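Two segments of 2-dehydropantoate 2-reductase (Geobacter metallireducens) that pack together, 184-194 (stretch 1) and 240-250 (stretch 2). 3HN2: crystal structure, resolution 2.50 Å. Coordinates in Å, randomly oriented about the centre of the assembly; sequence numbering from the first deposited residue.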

# COMPACT_ATOMS: atom_id res chain seq x y z
N TRP A 184 -3.96 3.19 -18.96
CA TRP A 184 -4.05 4.58 -18.52
C TRP A 184 -4.23 4.69 -17.01
O TRP A 184 -3.77 5.66 -16.40
CB TRP A 184 -5.20 5.28 -19.24
CG TRP A 184 -4.84 5.81 -20.58
CD1 TRP A 184 -5.13 5.24 -21.80
CD2 TRP A 184 -4.11 7.01 -20.87
NE1 TRP A 184 -4.63 6.02 -22.81
CE2 TRP A 184 -3.99 7.10 -22.27
CE3 TRP A 184 -3.52 8.00 -20.07
CZ2 TRP A 184 -3.33 8.17 -22.90
CZ3 TRP A 184 -2.86 9.06 -20.70
CH2 TRP A 184 -2.77 9.13 -22.10
N GLU A 185 -4.91 3.71 -16.42
CA GLU A 185 -5.09 3.63 -14.98
C GLU A 185 -3.75 3.50 -14.27
O GLU A 185 -3.53 4.13 -13.24
CB GLU A 185 -6.01 2.46 -14.61
CG GLU A 185 -7.48 2.62 -15.02
CD GLU A 185 -8.37 1.50 -14.47
OE1 GLU A 185 -7.89 0.35 -14.32
OE2 GLU A 185 -9.55 1.77 -14.18
N LYS A 186 -2.85 2.69 -14.84
CA LYS A 186 -1.52 2.50 -14.27
C LYS A 186 -0.60 3.68 -14.55
O LYS A 186 0.34 3.93 -13.79
CB LYS A 186 -0.87 1.21 -14.78
CG LYS A 186 0.10 0.61 -13.77
CD LYS A 186 1.23 -0.15 -14.44
CE LYS A 186 2.31 -0.49 -13.43
NZ LYS A 186 3.38 -1.34 -14.01
N LEU A 187 -0.88 4.40 -15.64
CA LEU A 187 -0.16 5.63 -15.99
C LEU A 187 -0.41 6.74 -14.98
O LEU A 187 0.46 7.59 -14.78
CB LEU A 187 -0.54 6.09 -17.41
CG LEU A 187 0.45 5.94 -18.58
CD1 LEU A 187 1.63 4.99 -18.29
CD2 LEU A 187 -0.27 5.53 -19.88
N VAL A 188 -1.58 6.73 -14.36
CA VAL A 188 -1.92 7.67 -13.28
C VAL A 188 -0.96 7.51 -12.09
O VAL A 188 -0.68 8.47 -11.39
CB VAL A 188 -3.40 7.53 -12.84
CG1 VAL A 188 -3.70 8.38 -11.58
CG2 VAL A 188 -4.32 7.95 -13.96
N TRP A 189 -0.44 6.30 -11.90
CA TRP A 189 0.53 6.05 -10.85
C TRP A 189 1.97 6.22 -11.35
O TRP A 189 2.81 6.83 -10.66
CB TRP A 189 0.36 4.65 -10.25
CG TRP A 189 1.13 4.52 -8.99
CD1 TRP A 189 0.70 4.83 -7.72
CD2 TRP A 189 2.50 4.09 -8.85
NE1 TRP A 189 1.71 4.60 -6.82
CE2 TRP A 189 2.82 4.16 -7.48
CE3 TRP A 189 3.47 3.65 -9.76
CZ2 TRP A 189 4.08 3.80 -6.99
CZ3 TRP A 189 4.73 3.30 -9.28
CH2 TRP A 189 5.02 3.37 -7.90
N ASN A 190 2.24 5.65 -12.53
CA ASN A 190 3.60 5.56 -13.08
C ASN A 190 4.20 6.89 -13.47
O ASN A 190 5.42 7.03 -13.49
CB ASN A 190 3.63 4.63 -14.31
CG ASN A 190 4.08 3.22 -13.98
OD1 ASN A 190 4.17 2.82 -12.81
ND2 ASN A 190 4.36 2.44 -15.03
N ILE A 191 3.37 7.86 -13.80
CA ILE A 191 3.89 9.14 -14.26
C ILE A 191 4.41 10.03 -13.10
O ILE A 191 5.59 10.37 -13.13
CB ILE A 191 2.96 9.84 -15.30
CG1 ILE A 191 3.02 9.07 -16.63
CG2 ILE A 191 3.37 11.29 -15.52
CD1 ILE A 191 2.12 9.59 -17.74
N PRO A 192 3.56 10.37 -12.09
CA PRO A 192 4.14 11.13 -10.96
C PRO A 192 5.27 10.43 -10.23
O PRO A 192 6.29 11.04 -9.96
CB PRO A 192 2.94 11.33 -10.00
CG PRO A 192 1.95 10.29 -10.42
CD PRO A 192 2.12 10.14 -11.89
N PHE A 193 5.14 9.13 -10.01
CA PHE A 193 6.07 8.42 -9.15
C PHE A 193 7.33 7.89 -9.83
O PHE A 193 8.42 8.15 -9.36
CB PHE A 193 5.33 7.39 -8.30
CG PHE A 193 4.36 8.02 -7.34
CD1 PHE A 193 3.00 8.06 -7.63
CD2 PHE A 193 4.81 8.64 -6.17
CE1 PHE A 193 2.10 8.66 -6.75
CE2 PHE A 193 3.92 9.24 -5.29
CZ PHE A 193 2.56 9.26 -5.57
N ASN A 194 7.20 7.19 -10.96
CA ASN A 194 8.42 6.87 -11.73
C ASN A 194 9.11 8.11 -12.32
O ASN A 194 10.30 8.07 -12.63
CB ASN A 194 8.17 5.82 -12.82
CG ASN A 194 7.99 4.43 -12.25
OD1 ASN A 194 7.04 4.17 -11.51
ND2 ASN A 194 8.90 3.53 -12.59
N GLY A 240 -10.72 11.43 -8.20
CA GLY A 240 -11.08 10.67 -7.02
C GLY A 240 -10.28 9.38 -7.09
O GLY A 240 -9.89 8.85 -6.05
N TYR A 241 -10.03 8.89 -8.31
CA TYR A 241 -9.00 7.87 -8.53
C TYR A 241 -7.62 8.43 -8.15
O TYR A 241 -6.68 7.67 -7.90
CB TYR A 241 -9.00 7.27 -9.97
CG TYR A 241 -7.97 6.15 -10.14
CD1 TYR A 241 -6.79 6.36 -10.79
CD2 TYR A 241 -8.17 4.90 -9.56
CE1 TYR A 241 -5.84 5.37 -10.89
CE2 TYR A 241 -7.23 3.90 -9.66
CZ TYR A 241 -6.08 4.14 -10.34
OH TYR A 241 -5.10 3.14 -10.44
N VAL A 242 -7.52 9.77 -8.12
CA VAL A 242 -6.37 10.49 -7.58
C VAL A 242 -6.21 10.15 -6.10
O VAL A 242 -5.20 9.57 -5.71
CB VAL A 242 -6.53 12.04 -7.72
CG1 VAL A 242 -5.47 12.80 -6.90
CG2 VAL A 242 -6.44 12.45 -9.16
N ASP A 243 -7.24 10.48 -5.31
CA ASP A 243 -7.28 10.25 -3.86
C ASP A 243 -6.92 8.82 -3.53
O ASP A 243 -6.31 8.54 -2.49
CB ASP A 243 -8.67 10.58 -3.31
CG ASP A 243 -9.04 12.05 -3.49
OD1 ASP A 243 -9.42 12.43 -4.61
OD2 ASP A 243 -8.96 12.81 -2.50
N ASP A 244 -7.29 7.92 -4.44
CA ASP A 244 -7.07 6.50 -4.29
C ASP A 244 -5.64 6.04 -4.60
O ASP A 244 -5.24 5.00 -4.11
CB ASP A 244 -8.10 5.71 -5.12
CG ASP A 244 -9.54 5.92 -4.64
OD1 ASP A 244 -9.76 6.09 -3.43
OD2 ASP A 244 -10.46 5.93 -5.49
N MET A 245 -4.88 6.78 -5.42
CA MET A 245 -3.48 6.39 -5.65
C MET A 245 -2.58 7.20 -4.68
O MET A 245 -1.44 6.83 -4.40
CB MET A 245 -3.03 6.64 -7.10
CG MET A 245 -3.83 5.89 -8.21
SD MET A 245 -4.15 4.16 -7.84
CE MET A 245 -2.61 3.39 -8.29
N LEU A 246 -3.13 8.30 -4.17
CA LEU A 246 -2.48 9.09 -3.15
C LEU A 246 -2.39 8.26 -1.87
O LEU A 246 -1.32 8.16 -1.27
CB LEU A 246 -3.28 10.38 -2.93
CG LEU A 246 -2.63 11.74 -2.65
CD1 LEU A 246 -1.34 11.97 -3.41
CD2 LEU A 246 -3.63 12.84 -2.97
N GLU A 247 -3.50 7.63 -1.50
CA GLU A 247 -3.57 6.79 -0.30
C GLU A 247 -2.92 5.42 -0.49
O GLU A 247 -2.38 4.86 0.46
CB GLU A 247 -5.03 6.60 0.15
CG GLU A 247 -5.68 7.85 0.75
CD GLU A 247 -7.15 7.64 1.10
OE1 GLU A 247 -7.85 8.63 1.39
OE2 GLU A 247 -7.62 6.48 1.07
N PHE A 248 -2.98 4.89 -1.72
CA PHE A 248 -2.40 3.59 -2.06
C PHE A 248 -0.88 3.60 -1.93
O PHE A 248 -0.30 2.69 -1.36
CB PHE A 248 -2.82 3.18 -3.48
CG PHE A 248 -2.09 1.99 -4.04
CD1 PHE A 248 -2.47 0.70 -3.68
CD2 PHE A 248 -1.07 2.15 -4.97
CE1 PHE A 248 -1.81 -0.41 -4.20
CE2 PHE A 248 -0.40 1.05 -5.50
CZ PHE A 248 -0.78 -0.23 -5.11
N THR A 249 -0.25 4.65 -2.46
CA THR A 249 1.21 4.80 -2.46
C THR A 249 1.73 5.08 -1.04
O THR A 249 2.89 4.84 -0.74
CB THR A 249 1.67 5.91 -3.45
OG1 THR A 249 0.75 5.98 -4.55
CG2 THR A 249 3.04 5.62 -4.04
N ASP A 250 0.84 5.56 -0.17
CA ASP A 250 1.15 5.89 1.21
C ASP A 250 1.33 4.64 2.10
O ASP A 250 1.79 4.73 3.24
CB ASP A 250 0.05 6.78 1.79
CG ASP A 250 0.59 7.91 2.65
OD1 ASP A 250 -0.08 8.97 2.71
OD2 ASP A 250 1.67 7.76 3.25

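The firmest polar link between the two helices is the hydrogen bond from W189 NE1 to T249 OG1, 2.8 Å long with an N-H...acceptor angle of 138°. The indole nitrogen can only donate, so the threonine oxygen must accept. That oxygen also donates within its own helix, T249 OG1 lying a very short 2.4 Å from M245 O; one hydroxyl thus serves both bonds, its proton directed to the backbone and its lone pair to the indole. T249 OG1 lies at the edge of the W189 ring, near its plane, as an N-H donor requires. A second polar contact, Y241 OH to E185 O at 3.4 Å, is weak, and the position of the tyrosine oxygen is less certain.

The indole's remaining contacts are apolar or aromatic. M245 CE comes within 3.7 Å of W189 CD1, and F248 turns its edge toward the indole face in an offset edge-to-face pair, with the centroids of the W189 five-membered ring and the F248 ring 5.9 Å apart and planes at 82°. One turn further along stretch 1, F193 receives T249 CG2 over one face: the methyl carbon lies 3.9 Å from the ring centroid and 9° off the normal, a clear CH-pi arrangement. Toward the start of the contact, V188 CG1 packs 3.8 Å from Y241 CE1, at the tyrosine ring edge, and 4.2 Å from M245 CG.

The backbone geometry is consistent with this arrangement. The helix axes approach to 10.4 Å with their N-to-C directions 54° apart, leaving room for side chains to fill the gap. The CA atoms of W189 and M245 are 6.6 Å apart. V188, W189 and F193 direct their CA-to-CB bonds toward stretch 2; Y241, M245, F248 and T249 do so toward stretch 1. Together the two surfaces bury 410 Å², with W189 covered most extensively.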